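HIT domain-containing protein (Sulfolobus tokodaii, PDB 2EO4) is a zinc-binding member of the histidine triad (HIT) family that probably binds nucleotides and may act as a nucleotide hydrolase such as an adenylylsulfatase. Local coordinates at the interface of chains A and B. Sequence-based numbering; all coordinates share one arbitrary frame. Chains: chain A/B, 150aa long hypothetical histidine triad nucleotide-binding protein.

The interface of chains A and B. Residues chain A 70, 76-80, 102; chain B 48, 82-85, 87-88.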
ATOM      1  N   LYS A  70      -9.002  -6.618 -11.130  1.00 25.36           N
ATOM      2  CA  LYS A  70      -9.436  -7.910 -10.614  1.00 27.26           C
ATOM      3  C   LYS A  70     -10.518  -8.503 -11.508  1.00 28.76           C
ATOM      4  O   LYS A  70     -10.511  -9.698 -11.807  1.00 28.86           O
ATOM      5  CB  LYS A  70      -9.967  -7.781  -9.185  1.00 28.41           C
ATOM      6  CG  LYS A  70     -10.367  -9.125  -8.586  1.00 31.61           C
ATOM      7  CD  LYS A  70     -10.907  -9.010  -7.169  1.00 34.07           C
ATOM      8  CE  LYS A  70     -11.282 -10.392  -6.637  1.00 36.50           C
ATOM      9  NZ  LYS A  70     -11.960 -10.332  -5.315  1.00 39.93           N
ATOM     10  N   ASP A  76      -7.968 -13.748  -8.246  1.00 26.64           N
ATOM     11  CA  ASP A  76      -8.530 -14.212  -6.987  1.00 26.58           C
ATOM     12  C   ASP A  76      -8.038 -13.300  -5.874  1.00 26.61           C
ATOM     13  O   ASP A  76      -8.639 -13.221  -4.802  1.00 26.97           O
ATOM     14  CB  ASP A  76      -8.099 -15.647  -6.708  1.00 28.05           C
ATOM     15  CG  ASP A  76      -8.687 -16.621  -7.703  1.00 29.93           C
ATOM     16  OD1 ASP A  76      -9.923 -16.590  -7.877  1.00 30.86           O
ATOM     17  OD2 ASP A  76      -7.922 -17.399  -8.306  1.00 30.02           O
ATOM     18  N   GLY A  77      -6.937 -12.609  -6.142  1.00 26.77           N
ATOM     19  CA  GLY A  77      -6.387 -11.703  -5.154  1.00 23.81           C
ATOM     20  C   GLY A  77      -5.536 -10.622  -5.789  1.00 22.52           C
ATOM     21  O   GLY A  77      -5.298 -10.630  -6.999  1.00 21.85           O
ATOM     22  N   LEU A  78      -5.084  -9.685  -4.964  1.00 20.95           N
ATOM     23  CA  LEU A  78      -4.244  -8.585  -5.428  1.00 20.88           C
ATOM     24  C   LEU A  78      -3.293  -8.186  -4.316  1.00 19.65           C
ATOM     25  O   LEU A  78      -3.666  -8.196  -3.147  1.00 20.12           O
ATOM     26  CB  LEU A  78      -5.084  -7.355  -5.772  1.00 21.09           C
ATOM     27  CG  LEU A  78      -6.188  -7.448  -6.828  1.00 20.14           C
ATOM     28  CD1 LEU A  78      -7.003  -6.158  -6.785  1.00 23.10           C
ATOM     29  CD2 LEU A  78      -5.588  -7.672  -8.208  1.00 22.38           C
ATOM     30  N   ARG A  79      -2.068  -7.840  -4.699  1.00 22.17           N
ATOM     31  CA  ARG A  79      -1.057  -7.371  -3.758  1.00 22.62           C
ATOM     32  C   ARG A  79      -0.887  -5.886  -4.069  1.00 19.93           C
ATOM     33  O   ARG A  79      -0.595  -5.532  -5.208  1.00 19.02           O
ATOM     34  CB  ARG A  79       0.290  -8.067  -4.001  1.00 27.61           C
ATOM     35  CG  ARG A  79       0.318  -9.575  -3.795  1.00 32.53           C
ATOM     36  CD  ARG A  79       1.568 -10.183  -4.438  1.00 38.93           C
ATOM     37  NE  ARG A  79       2.801  -9.557  -3.960  1.00 43.65           N
ATOM     38  CZ  ARG A  79       3.981  -9.663  -4.567  1.00 45.63           C
ATOM     39  NH1 ARG A  79       4.098 -10.374  -5.682  1.00 44.69           N
ATOM     40  NH2 ARG A  79       5.045  -9.050  -4.062  1.00 47.30           N
ATOM     41  N   LEU A  80      -1.090  -5.025  -3.074  1.00 19.74           N
ATOM     42  CA  LEU A  80      -0.913  -3.586  -3.261  1.00 19.82           C
ATOM     43  C   LEU A  80       0.309  -3.165  -2.456  1.00 19.38           C
ATOM     44  O   LEU A  80       0.437  -3.532  -1.286  1.00 21.88           O
ATOM     45  CB  LEU A  80      -2.115  -2.800  -2.741  1.00 20.92           C
ATOM     46  CG  LEU A  80      -3.490  -3.154  -3.301  1.00 24.18           C
ATOM     47  CD1 LEU A  80      -4.495  -2.107  -2.846  1.00 23.56           C
ATOM     48  CD2 LEU A  80      -3.429  -3.237  -4.807  1.00 24.60           C
ATOM     49  N   THR A 102      -3.064 -11.836  -8.448  1.00 22.18           N
ATOM     50  CA  THR A 102      -2.695 -13.192  -8.069  1.00 23.65           C
ATOM     51  C   THR A 102      -3.877 -14.117  -8.343  1.00 25.88           C
ATOM     52  O   THR A 102      -5.017 -13.664  -8.456  1.00 24.35           O
ATOM     53  CB  THR A 102      -2.313 -13.292  -6.569  1.00 22.84           C
ATOM     54  OG1 THR A 102      -3.440 -12.952  -5.752  1.00 22.38           O
ATOM     55  CG2 THR A 102      -1.160 -12.351  -6.250  1.00 23.14           C
TER
ATOM     56  N   LEU B  48     -10.516  -3.502  -0.779  1.00 23.25           N
ATOM     57  CA  LEU B  48     -11.598  -3.282  -1.734  1.00 24.96           C
ATOM     58  C   LEU B  48     -12.988  -3.147  -1.118  1.00 26.48           C
ATOM     59  O   LEU B  48     -13.903  -2.618  -1.756  1.00 26.96           O
ATOM     60  CB  LEU B  48     -11.605  -4.414  -2.762  1.00 25.66           C
ATOM     61  CG  LEU B  48     -10.255  -4.676  -3.443  1.00 25.59           C
ATOM     62  CD1 LEU B  48     -10.398  -5.820  -4.427  1.00 28.18           C
ATOM     63  CD2 LEU B  48      -9.773  -3.416  -4.151  1.00 26.96           C
ATOM     64  N   THR B  82      -0.536  -4.013   1.463  1.00 18.85           N
ATOM     65  CA  THR B  82      -1.767  -4.582   1.969  1.00 19.39           C
ATOM     66  C   THR B  82      -2.129  -5.675   0.987  1.00 19.67           C
ATOM     67  O   THR B  82      -1.959  -5.520  -0.228  1.00 20.40           O
ATOM     68  CB  THR B  82      -2.905  -3.537   2.086  1.00 19.74           C
ATOM     69  OG1 THR B  82      -4.030  -4.147   2.732  1.00 22.02           O
ATOM     70  CG2 THR B  82      -3.307  -2.994   0.720  1.00 20.70           C
ATOM     71  N   ASN B  83      -2.603  -6.791   1.523  1.00 19.03           N
ATOM     72  CA  ASN B  83      -2.949  -7.940   0.702  1.00 20.99           C
ATOM     73  C   ASN B  83      -4.440  -8.184   0.633  1.00 19.95           C
ATOM     74  O   ASN B  83      -5.148  -8.049   1.628  1.00 20.46           O
ATOM     75  CB  ASN B  83      -2.251  -9.180   1.253  1.00 21.77           C
ATOM     76  CG  ASN B  83      -0.751  -9.022   1.290  1.00 21.85           C
ATOM     77  OD1 ASN B  83      -0.135  -8.682   0.280  1.00 22.35           O
ATOM     78  ND2 ASN B  83      -0.149  -9.276   2.453  1.00 22.44           N
ATOM     79  N   ILE B  84      -4.908  -8.551  -0.556  1.00 22.41           N
ATOM     80  CA  ILE B  84      -6.322  -8.821  -0.782  1.00 21.82           C
ATOM     81  C   ILE B  84      -6.465 -10.254  -1.281  1.00 21.39           C
ATOM     82  O   ILE B  84      -6.104 -10.555  -2.414  1.00 20.12           O
ATOM     83  CB  ILE B  84      -6.900  -7.868  -1.846  1.00 23.12           C
ATOM     84  CG1 ILE B  84      -6.741  -6.415  -1.389  1.00 23.81           C
ATOM     85  CG2 ILE B  84      -8.370  -8.186  -2.085  1.00 24.49           C
ATOM     86  CD1 ILE B  84      -6.858  -5.404  -2.529  1.00 24.98           C
ATOM     87  N   GLY B  85      -6.975 -11.133  -0.426  1.00 23.28           N
ATOM     88  CA  GLY B  85      -7.153 -12.523  -0.817  1.00 25.33           C
ATOM     89  C   GLY B  85      -6.024 -13.429  -0.362  1.00 26.69           C
ATOM     90  O   GLY B  85      -4.864 -13.012  -0.280  1.00 24.38           O
ATOM     91  N   SER B  87      -4.562 -15.802  -1.947  1.00 24.38           N
ATOM     92  CA  SER B  87      -3.545 -16.014  -2.976  1.00 24.15           C
ATOM     93  C   SER B  87      -2.556 -14.853  -3.059  1.00 22.55           C
ATOM     94  O   SER B  87      -1.516 -14.961  -3.704  1.00 21.48           O
ATOM     95  CB  SER B  87      -4.183 -16.268  -4.356  1.00 25.83           C
ATOM     96  OG  SER B  87      -4.913 -15.153  -4.841  1.00 26.90           O
ATOM     97  N   ALA B  88      -2.880 -13.747  -2.395  1.00 23.16           N
ATOM     98  CA  ALA B  88      -1.996 -12.586  -2.379  1.00 23.33           C
ATOM     99  C   ALA B  88      -1.272 -12.536  -1.036  1.00 24.29           C
ATOM    100  O   ALA B  88      -0.547 -11.585  -0.746  1.00 24.43           O
ATOM    101  CB  ALA B  88      -2.795 -11.301  -2.593  1.00 22.04           C
TER
HETATM  102  O   HOH W   1       1.211  -6.693  -1.348  1.00 36.19           O
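Strand 77-84 of chain A pairs with strand 77-84 of chain B. The strands run antiparallel and join the two subunits edge to edge, as in the dimers typical of HINT-type proteins. A:Leu78 and B:Ile84 share two backbone hydrogen bonds. A:Leu78 N donates to B:Ile84 O at 2.9 Å, in the carbonyl plane. B:Ile84 N returns the bond to A:Leu78 O, nearly along the C=O axis (170°). A:Leu80 and B:Thr82 repeat the exchange, with A:Leu80 N 3.0 Å from B:Thr82 O. The two-fold axis gives each contact a twin.

Side chains cover one face of this seam. A:Leu80 and B:Thr82 lie side by side and point the same way. The B:Thr82 methyl CG2 sits 3.7 Å from A:Leu80 CB. With OG1 anti to the backbone N (chi1 -174°), CG2 takes the crowded position between the backbone N and the carbonyl carbon, facing A:Leu80. A:Leu80 CD1 meets this methyl too, and also B:Ile84 CD1, where the two side chains cross obliquely. An alanine here would keep CB but lose CG and both methyls, and would probably loosen the packing on B:Ile84 CD1 and part of that on B:Thr82 CG2. Farther out, B:Leu48 crosses A:Leu78 at about a right angle, methyl to methyl, with CD1 4.1 Å from CD1.

On the other face, the B:Ala88 methyl CB packs against A:Arg79 CG at 3.8 Å. A water links A:Leu80 O, by a long contact, to the side-chain amide oxygen B:Asn83 OD1, 2.9 Å from the water.

Beyond the strand end, 3-10 helix 86-88 of chain B reaches strand 97-102 of chain A. There A:Thr102 OG1 and B:Ser87 OG meet tip to tip in a hydrogen bond of 2.8 Å, its direction undecided; each oxygen sits between its own backbone N and carbonyl carbon.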